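Local atomic coordinates of cryptochrome DASH, chloroplastic/mitochondrial (Arabidopsis thaliana, PDB entry 2J4D), a protein that repairs cyclobutane pyrimidine dimers in single-stranded DNA, binding FAD and a folate antenna, and may also act as a blue-light photoreceptor. Residues R300-Y303 and E304-R308; W321-F324 and E325-W328. All coordinates share one frame; numbering follows the deposited sequence.

How the interactions relate
Both contacts are local, each made within one helix: interaction 1 on helix 299-312 and interaction 2 on helix 317-339, the next helix along the chain. Their centres lie about 12 Å apart, and the two helices touch through apolar side chains. CD1 of Y303 comes to 3.7 Å from CD1 of L323, CG2 of V306 equally close to CG1 of V322, and CG2 of I302 packs on CD1 of L326. The seam gives an order outward from the cofactor: E325 and L326 of interaction 2 border the adenosine half of FAD, while 300-308 forms a second layer behind that helix, with the side chain of I302 about 7 Å from the cofactor.

Interaction 1 (R300-Y303 and E304-R308); sequences RFIY and EEVQR
E305 lays its CG methylene over one face of the F301 ring, 4.0 Å from the ring centroid and 28° off the ring normal, a CH-pi contact. Two residues further on in each case, Y303 and Q307 repeat the i to i+4 pairing: CG of Q307 stands over a face of the tyrosine, and the amide stacks on the ring with the two planes 25° apart. Y303 CG is anti to the backbone N (chi1 176°), which sends the ring along the helix toward Q307, whose CD reaches 3.4 Å from CE2 of Y303. On the side facing the next helix, I302 CG2 and V306 CG2 add a looser apolar touch. Backbone bonds fix this spacing, among them Q307 N to O of Y303 at 2.8 Å.

E305 bends at its second torsion, and its carboxylate is gripped end-on by R308: NH1 to OE2 at 2.6 Å and NH2 to OE1 at 2.9 Å. Y26 OH and W264 NE1 also bond this carboxylate, so several donors limit its rotation and probably stabilise its charge. Farther out, R300 makes salt bridges with D54 and D56, and E304 makes a salt bridge with R212 and a hydrogen bond with S210. Successive i to i+4 backbone bonds, with side chains paired four residues apart and a salt bridge at three, are characteristic of an alpha-helix, here one packed between helices 12-26, 252-265 and 317-339.

Interaction 2 (W321-F324 and E325-W328); sequences WVLF and ELIW. With FAD (flavin-adenine dinucleotide), chain C.
The helix that borders the adenosine half of FAD carries this contact, two turns of helix 317-339 in which E325 lies between W321 and the cofactor. OE2 of E325 comes to 3.0 Å from NE1 of W321, with ring and carboxylate planes 55° apart, and also sits at the edge of the F324 ring, in its plane, 3.6 Å from CD2. The other oxygen, OE1, faces the adenine, 3.1 Å from N7A of FAD, while CB lies 3.5 Å from O4B of the ribose. A bend at chi2 (-57°) folds the carboxylate into this position. With an alanine here the carboxylate would be lost, which would probably leave W321 NE1 without its nearby oxygen and open a gap beside the adenine.

F324 forms the centre of an aromatic row. Its CD2 lies over a face of W321 and W321 CZ2 over a face of F324, so the two rings overlap near their rims in an offset, nearly parallel arrangement; beyond it, W328 directs an edge to the F324 ring in an offset edge-to-face pair, centroids 5.3 Å apart and planes at 71°. Y194 stacks on W328 and meets F324 edge-to-face, and K273 makes a cation-pi contact with W321.

The backbone bond E325 N to W321 O is sound at 3.0 Å, whereas W328 N to F324 O is weak at 3.3 Å. L326 brings CD2 to the ribose, so consecutive residues touch the nucleoside, an arrangement belonging to the FAD pocket in the helical domain of class-1 photolyases and cryptochromes.

Interaction 1 (R300-Y303 and E304-R308)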
loop_
_atom_site.group_PDB
_atom_site.type_symbol
_atom_site.label_atom_id
_atom_site.label_comp_id
_atom_site.label_asym_id
_atom_site.label_seq_id
_atom_site.Cartn_x
_atom_site.Cartn_y
_atom_site.Cartn_z
ATOM N N ARG A 300 -2.068 13.145 4.180
ATOM C CA ARG A 300 -2.404 14.513 4.550
ATOM C C ARG A 300 -3.884 14.569 4.864
ATOM O O ARG A 300 -4.301 15.270 5.785
ATOM C CB ARG A 300 -2.032 15.506 3.442
ATOM C CG ARG A 300 -0.530 15.647 3.296
ATOM C CD ARG A 300 -0.135 16.771 2.361
ATOM N NE ARG A 300 -0.728 16.617 1.038
ATOM C CZ ARG A 300 -0.157 17.046 -0.083
ATOM N NH1 ARG A 300 1.023 17.651 -0.033
ATOM N NH2 ARG A 300 -0.758 16.863 -1.252
ATOM N N PHE A 301 -4.676 13.820 4.103
ATOM C CA PHE A 301 -6.117 13.744 4.343
ATOM C C PHE A 301 -6.364 13.081 5.705
ATOM O O PHE A 301 -7.123 13.591 6.536
ATOM C CB PHE A 301 -6.784 12.925 3.232
ATOM C CG PHE A 301 -8.147 12.406 3.589
ATOM C CD1 PHE A 301 -9.210 13.278 3.806
ATOM C CD2 PHE A 301 -8.370 11.037 3.721
ATOM C CE1 PHE A 301 -10.470 12.795 4.148
ATOM C CE2 PHE A 301 -9.630 10.545 4.064
ATOM C CZ PHE A 301 -10.683 11.426 4.278
ATOM N N ILE A 302 -5.712 11.945 5.935
ATOM C CA ILE A 302 -5.879 11.231 7.200
ATOM C C ILE A 302 -5.525 12.130 8.385
ATOM O O ILE A 302 -6.233 12.146 9.395
ATOM C CB ILE A 302 -5.009 9.946 7.248
ATOM C CG1 ILE A 302 -5.505 8.947 6.196
ATOM C CG2 ILE A 302 -5.090 9.300 8.651
ATOM C CD1 ILE A 302 -4.542 7.795 5.921
ATOM N N TYR A 303 -4.438 12.885 8.254
ATOM C CA TYR A 303 -4.006 13.789 9.320
ATOM C C TYR A 303 -5.078 14.831 9.643
ATOM O O TYR A 303 -5.359 15.112 10.811
ATOM C CB TYR A 303 -2.706 14.494 8.923
ATOM C CG TYR A 303 -2.246 15.519 9.933
ATOM C CD1 TYR A 303 -1.895 15.143 11.229
ATOM C CD2 TYR A 303 -2.173 16.872 9.599
ATOM C CE1 TYR A 303 -1.483 16.094 12.175
ATOM C CE2 TYR A 303 -1.762 17.828 10.537
ATOM C CZ TYR A 303 -1.423 17.429 11.817
ATOM O OH TYR A 303 -1.041 18.367 12.747
ATOM N N GLU A 304 -5.682 15.408 8.615
ATOM C CA GLU A 304 -6.715 16.401 8.851
ATOM C C GLU A 304 -7.931 15.783 9.524
ATOM O O GLU A 304 -8.590 16.440 10.325
ATOM C CB GLU A 304 -7.105 17.091 7.544
ATOM C CG GLU A 304 -6.042 18.073 7.078
ATOM C CD GLU A 304 -6.541 19.040 6.021
ATOM O OE1 GLU A 304 -6.065 18.963 4.874
ATOM O OE2 GLU A 304 -7.412 19.879 6.343
ATOM N N GLU A 305 -8.226 14.523 9.209
ATOM C CA GLU A 305 -9.359 13.840 9.826
ATOM C C GLU A 305 -9.030 13.584 11.296
ATOM O O GLU A 305 -9.899 13.705 12.168
ATOM C CB GLU A 305 -9.645 12.520 9.105
ATOM C CG GLU A 305 -10.310 12.702 7.753
ATOM C CD GLU A 305 -11.716 13.277 7.869
ATOM O OE1 GLU A 305 -12.560 12.658 8.550
ATOM O OE2 GLU A 305 -11.980 14.345 7.278
ATOM N N VAL A 306 -7.775 13.227 11.567
ATOM C CA VAL A 306 -7.323 13.003 12.943
ATOM C C VAL A 306 -7.405 14.324 13.732
ATOM O O VAL A 306 -7.798 14.340 14.904
ATOM C CB VAL A 306 -5.861 12.485 12.985
ATOM C CG1 VAL A 306 -5.325 12.533 14.416
ATOM C CG2 VAL A 306 -5.793 11.056 12.461
ATOM N N GLN A 307 -7.028 15.428 13.096
ATOM C CA GLN A 307 -7.091 16.729 13.761
ATOM C C GLN A 307 -8.530 17.047 14.138
ATOM O O GLN A 307 -8.806 17.534 15.239
ATOM C CB GLN A 307 -6.585 17.844 12.844
ATOM C CG GLN A 307 -5.083 17.892 12.617
ATOM C CD GLN A 307 -4.713 19.028 11.679
ATOM O OE1 GLN A 307 -5.175 19.083 10.528
ATOM N NE2 GLN A 307 -3.889 19.950 12.165
ATOM N N ARG A 308 -9.448 16.795 13.214
ATOM C CA ARG A 308 -10.849 17.071 13.483
ATOM C C ARG A 308 -11.357 16.174 14.609
ATOM O O ARG A 308 -12.118 16.619 15.478
ATOM C CB ARG A 308 -11.698 16.883 12.221
ATOM C CG ARG A 308 -13.115 17.423 12.415
ATOM C CD ARG A 308 -13.883 17.621 11.115
ATOM N NE ARG A 308 -14.543 16.399 10.668
ATOM C CZ ARG A 308 -14.034 15.570 9.770
ATOM N NH1 ARG A 308 -12.858 15.841 9.223
ATOM N NH2 ARG A 308 -14.700 14.474 9.423
#

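Interaction 2 (W321-F324 and E325-W328)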
loop_
_atom_site.group_PDB
_atom_site.type_symbol
_atom_site.label_atom_id
_atom_site.label_comp_id
_atom_site.label_asym_id
_atom_site.label_seq_id
_atom_site.Cartn_x
_atom_site.Cartn_y
_atom_site.Cartn_z
ATOM N N TRP A 321 -0.936 7.965 17.994
ATOM C CA TRP A 321 -0.251 6.793 17.483
ATOM C C TRP A 321 -0.522 6.471 16.024
ATOM O O TRP A 321 0.339 5.922 15.351
ATOM C CB TRP A 321 -0.537 5.564 18.352
ATOM C CG TRP A 321 0.677 4.688 18.464
ATOM C CD1 TRP A 321 0.892 3.494 17.840
ATOM C CD2 TRP A 321 1.872 4.978 19.198
ATOM N NE1 TRP A 321 2.146 3.022 18.139
ATOM C CE2 TRP A 321 2.769 3.913 18.971
ATOM C CE3 TRP A 321 2.273 6.038 20.026
ATOM C CZ2 TRP A 321 4.047 3.873 19.541
ATOM C CZ3 TRP A 321 3.549 6.000 20.593
ATOM C CH2 TRP A 321 4.418 4.923 20.346
ATOM N N VAL A 322 -1.700 6.808 15.520
ATOM C CA VAL A 322 -1.957 6.521 14.119
ATOM C C VAL A 322 -0.968 7.355 13.296
ATOM O O VAL A 322 -0.502 6.918 12.248
ATOM C CB VAL A 322 -3.414 6.855 13.721
ATOM C CG1 VAL A 322 -3.694 8.336 13.917
ATOM C CG2 VAL A 322 -3.652 6.469 12.270
ATOM N N LEU A 323 -0.624 8.540 13.792
ATOM C CA LEU A 323 0.324 9.401 13.086
ATOM C C LEU A 323 1.729 8.839 13.221
ATOM O O LEU A 323 2.526 8.901 12.291
ATOM C CB LEU A 323 0.266 10.824 13.638
ATOM C CG LEU A 323 -1.113 11.469 13.528
ATOM C CD1 LEU A 323 -1.036 12.910 13.997
ATOM C CD2 LEU A 323 -1.604 11.403 12.081
ATOM N N PHE A 324 2.029 8.294 14.393
ATOM C CA PHE A 324 3.326 7.672 14.652
ATOM C C PHE A 324 3.546 6.577 13.589
ATOM O O PHE A 324 4.629 6.458 13.000
ATOM C CB PHE A 324 3.298 7.046 16.059
ATOM C CG PHE A 324 4.562 6.334 16.455
ATOM C CD1 PHE A 324 5.597 7.016 17.082
ATOM C CD2 PHE A 324 4.703 4.967 16.228
ATOM C CE1 PHE A 324 6.759 6.344 17.477
ATOM C CE2 PHE A 324 5.860 4.289 16.617
ATOM C CZ PHE A 324 6.888 4.977 17.242
ATOM N N GLU A 325 2.516 5.776 13.338
ATOM C CA GLU A 325 2.652 4.699 12.360
ATOM C C GLU A 325 2.778 5.220 10.921
ATOM O O GLU A 325 3.503 4.639 10.103
ATOM C CB GLU A 325 1.478 3.725 12.482
ATOM C CG GLU A 325 1.392 2.991 13.830
ATOM C CD GLU A 325 2.651 2.198 14.194
ATOM O OE1 GLU A 325 3.389 1.764 13.286
ATOM O OE2 GLU A 325 2.893 1.992 15.403
ATOM N N LEU A 326 2.086 6.314 10.608
ATOM C CA LEU A 326 2.175 6.886 9.270
ATOM C C LEU A 326 3.577 7.440 9.047
ATOM O O LEU A 326 4.046 7.509 7.909
ATOM C CB LEU A 326 1.135 7.996 9.072
ATOM C CG LEU A 326 -0.293 7.503 8.833
ATOM C CD1 LEU A 326 -1.264 8.683 8.805
ATOM C CD2 LEU A 326 -0.332 6.722 7.509
ATOM N N ILE A 327 4.239 7.841 10.133
ATOM C CA ILE A 327 5.602 8.358 10.032
ATOM C C ILE A 327 6.546 7.205 9.688
ATOM O O ILE A 327 7.576 7.406 9.044
ATOM C CB ILE A 327 6.036 9.064 11.346
ATOM C CG1 ILE A 327 5.180 10.322 11.538
ATOM C CG2 ILE A 327 7.507 9.467 11.280
ATOM C CD1 ILE A 327 5.455 11.075 12.821
ATOM N N TRP A 328 6.187 5.993 10.106
ATOM C CA TRP A 328 6.990 4.821 9.773
ATOM C C TRP A 328 6.892 4.618 8.261
ATOM O O TRP A 328 7.871 4.249 7.609
ATOM C CB TRP A 328 6.470 3.564 10.489
ATOM C CG TRP A 328 7.223 3.230 11.753
ATOM C CD1 TRP A 328 6.787 3.390 13.044
ATOM C CD2 TRP A 328 8.546 2.689 11.842
ATOM N NE1 TRP A 328 7.764 2.976 13.930
ATOM C CE2 TRP A 328 8.851 2.541 13.218
ATOM C CE3 TRP A 328 9.507 2.315 10.894
ATOM C CZ2 TRP A 328 10.076 2.030 13.665
ATOM C CZ3 TRP A 328 10.727 1.809 11.341
ATOM C CH2 TRP A 328 10.997 1.671 12.716
HETATM P PA FAD C . -2.095 0.419 11.304
HETATM O O1A FAD C . -3.504 0.863 11.334
HETATM O O2A FAD C . -1.466 -0.121 12.532
HETATM O O5B FAD C . -1.154 1.616 10.785
HETATM C C5B FAD C . -1.712 2.722 10.041
HETATM C C4B FAD C . -0.848 2.944 8.795
HETATM O O4B FAD C . 0.489 3.209 9.214
HETATM C C3B FAD C . -0.751 1.748 7.855
HETATM O O3B FAD C . -1.880 1.625 7.006
HETATM C C2B FAD C . 0.540 2.039 7.153
HETATM O O2B FAD C . 0.429 2.859 6.011
HETATM C C1B FAD C . 1.412 2.646 8.267
HETATM N N9A FAD C . 2.287 1.689 8.977
HETATM C C8A FAD C . 2.044 1.049 10.176
HETATM N N7A FAD C . 3.043 0.257 10.543
HETATM C C5A FAD C . 3.982 0.390 9.543
HETATM C C6A FAD C . 5.254 -0.199 9.353
HETATM N N6A FAD C . 5.824 -1.046 10.200
HETATM N N1A FAD C . 5.950 0.150 8.208
HETATM C C2A FAD C . 5.398 1.024 7.303
HETATM N N3A FAD C . 4.188 1.621 7.424
HETATM C C4A FAD C . 3.515 1.263 8.552
HETATM N N1 FAD C . 2.985 -2.078 4.987
HETATM C C2 FAD C . 2.600 -1.652 3.733
HETATM O O2 FAD C . 1.931 -0.645 3.589
HETATM N N3 FAD C . 2.998 -2.411 2.621
HETATM C C4 FAD C . 3.759 -3.574 2.703
HETATM O O4 FAD C . 4.077 -4.205 1.678
HETATM C C4X FAD C . 4.149 -4.007 3.994
HETATM N N5 FAD C . 4.915 -5.170 4.173
HETATM C C5X FAD C . 5.391 -5.526 5.437
HETATM C C6 FAD C . 6.255 -6.617 5.593
HETATM C C7 FAD C . 6.756 -7.006 6.858
HETATM C C7M FAD C . 7.686 -8.191 6.957
HETATM C C8 FAD C . 6.354 -6.247 8.016
HETATM C C8M FAD C . 6.839 -6.591 9.415
HETATM C C9 FAD C . 5.487 -5.147 7.870
HETATM C C9A FAD C . 4.988 -4.761 6.590
HETATM N N10 FAD C . 4.107 -3.654 6.414
HETATM C C10 FAD C . 3.740 -3.229 5.117
HETATM C "C1'" FAD C . 3.879 -2.690 7.539
HETATM C "C2'" FAD C . 2.655 -2.950 8.440
HETATM O "O2'" FAD C . 2.665 -4.296 8.885
HETATM C "C3'" FAD C . 1.369 -2.674 7.663
HETATM O "O3'" FAD C . 1.371 -1.331 7.140
HETATM C "C4'" FAD C . 0.079 -2.800 8.492
HETATM O "O4'" FAD C . -0.067 -4.134 8.985
HETATM C "C5'" FAD C . -1.111 -2.440 7.612
HETATM O "O5'" FAD C . -2.321 -2.527 8.369
HETATM P P FAD C . -3.040 -1.322 9.090
HETATM O O1P FAD C . -3.369 -0.370 8.016
HETATM O O2P FAD C . -4.212 -1.844 9.844
HETATM O O3P FAD C . -2.057 -0.758 10.202
#